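PDB 4EQ3: interferon gamma receptor 1 from Gallus gallus, which probably binds the cytokine interferon gamma through its extracellular part, here two fibronectin-type domains, as a cell-surface receptor chain. Local coordinates for residues 127-130 against 131-134. Sequence-based numbering, arbitrary orientation.
Sequences VYHP and EFPS
H129 and F132 lay their rings face on face in an offset stack, planes 5° from parallel and centroids 4.2 Å apart. One face of the F132 ring carries H129 CB over its centre, a CH-pi contact of 3.3 Å from CB to the centroid; the imidazole therefore slides toward the far rim, where H129 CG meets F132 CZ at 3.3 Å. At the imidazole edge, near its plane, E131 OE2 lies 3.5 Å from H129 CD2. Each of the two stacked side chains sets CG beside its own backbone N, anti to the carbonyl carbon (chi1 -90° for H129, -72° for F132), and with the turn between them the rings come face to face. That turn is a type I beta turn, H129 to F132, by which the chain leaves strand 122-128 in the second, membrane-proximal fibronectin type III domain. F132 N closes it on H129 O at 3.0 Å. Across the turn one water donates to both P130 O and F132 O. The bend at chi2 of E131 folds its carboxylate back along the proline ring, OE2 reaching 3.4 Å from P130 CD. Partners beyond the turn hold both imidazole nitrogens, NE2 on G110 O and ND1 on the Y150 hydroxyl, which fixes the rotation of the buried ring. F132 also meets F24 of the first domain edge-to-face, so the turn lies at the junction of the two domains.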
loop_
_atom_site.group_PDB
_atom_site.type_symbol
_atom_site.label_atom_id
_atom_site.label_comp_id
_atom_site.label_asym_id
_atom_site.label_seq_id
_atom_site.Cartn_x
_atom_site.Cartn_y
_atom_site.Cartn_z
ATOM N N VAL A 127 12.562 1.288 -11.464
ATOM C CA VAL A 127 11.858 1.165 -10.203
ATOM C C VAL A 127 10.355 1.245 -10.428
ATOM O O VAL A 127 9.889 2.053 -11.228
ATOM C CB VAL A 127 12.324 2.248 -9.224
ATOM C CG1 VAL A 127 12.089 3.635 -9.827
ATOM C CG2 VAL A 127 11.627 2.098 -7.870
ATOM N N TYR A 128 9.609 0.381 -9.743
ATOM C CA TYR A 128 8.149 0.414 -9.780
ATOM C C TYR A 128 7.552 -0.491 -8.697
ATOM O O TYR A 128 8.279 -1.201 -7.998
ATOM C CB TYR A 128 7.638 0.008 -11.162
ATOM C CG TYR A 128 7.582 -1.485 -11.399
ATOM C CD1 TYR A 128 8.717 -2.274 -11.269
ATOM C CD2 TYR A 128 6.393 -2.101 -11.776
ATOM C CE1 TYR A 128 8.672 -3.643 -11.501
ATOM C CE2 TYR A 128 6.334 -3.466 -12.009
ATOM C CZ TYR A 128 7.478 -4.231 -11.868
ATOM O OH TYR A 128 7.419 -5.587 -12.092
ATOM N N HIS A 129 6.227 -0.443 -8.560
ATOM C CA HIS A 129 5.491 -1.268 -7.605
ATOM C C HIS A 129 4.522 -2.180 -8.336
ATOM O O HIS A 129 3.410 -1.748 -8.663
ATOM C CB HIS A 129 4.653 -0.375 -6.695
ATOM C CG HIS A 129 5.356 0.066 -5.454
ATOM N ND1 HIS A 129 6.122 1.208 -5.399
ATOM C CD2 HIS A 129 5.401 -0.478 -4.214
ATOM C CE1 HIS A 129 6.613 1.348 -4.180
ATOM N NE2 HIS A 129 6.185 0.340 -3.440
ATOM N N PRO A 130 4.910 -3.449 -8.573
ATOM C CA PRO A 130 4.025 -4.366 -9.309
ATOM C C PRO A 130 2.667 -4.529 -8.625
ATOM O O PRO A 130 1.667 -4.827 -9.279
ATOM C CB PRO A 130 4.797 -5.697 -9.290
ATOM C CG PRO A 130 5.753 -5.571 -8.160
ATOM C CD PRO A 130 6.138 -4.119 -8.118
ATOM N N GLU A 131 2.598 -4.344 -7.322
ATOM C CA GLU A 131 1.368 -4.476 -6.571
ATOM C C GLU A 131 0.340 -3.395 -6.809
ATOM O O GLU A 131 -0.785 -3.582 -6.575
ATOM C CB GLU A 131 1.652 -4.509 -5.107
ATOM C CG GLU A 131 2.744 -5.399 -4.751
ATOM C CD GLU A 131 4.063 -4.674 -4.487
ATOM O OE1 GLU A 131 4.729 -5.168 -3.579
ATOM O OE2 GLU A 131 4.432 -3.671 -5.162
ATOM N N PHE A 132 0.762 -2.255 -7.278
ATOM C CA PHE A 132 -0.201 -1.166 -7.452
ATOM C C PHE A 132 -1.279 -1.576 -8.447
ATOM O O PHE A 132 -0.987 -2.174 -9.481
ATOM C CB PHE A 132 0.475 0.135 -7.898
ATOM C CG PHE A 132 1.289 0.804 -6.821
ATOM C CD1 PHE A 132 1.284 0.320 -5.526
ATOM C CD2 PHE A 132 2.062 1.915 -7.114
ATOM C CE1 PHE A 132 2.037 0.926 -4.539
ATOM C CE2 PHE A 132 2.821 2.529 -6.142
ATOM C CZ PHE A 132 2.811 2.039 -4.849
ATOM N N PRO A 133 -2.535 -1.261 -8.135
ATOM C CA PRO A 133 -3.612 -1.686 -9.036
ATOM C C PRO A 133 -3.607 -0.905 -10.352
ATOM O O PRO A 133 -3.175 0.249 -10.394
ATOM C CB PRO A 133 -4.880 -1.409 -8.226
ATOM C CG PRO A 133 -4.478 -0.319 -7.252
ATOM C CD PRO A 133 -3.034 -0.585 -6.925
ATOM N N SER A 134 -4.060 -1.555 -11.418
ATOM C CA SER A 134 -4.144 -0.946 -12.735
ATOM C C SER A 134 -5.117 0.228 -12.719
ATOM O O SER A 134 -6.199 0.131 -12.159
ATOM C CB SER A 134 -4.605 -1.991 -13.760
ATOM O OG SER A 134 -5.077 -1.382 -14.957
HETATM O O HOH W 1 0.838 -2.986 -11.383
#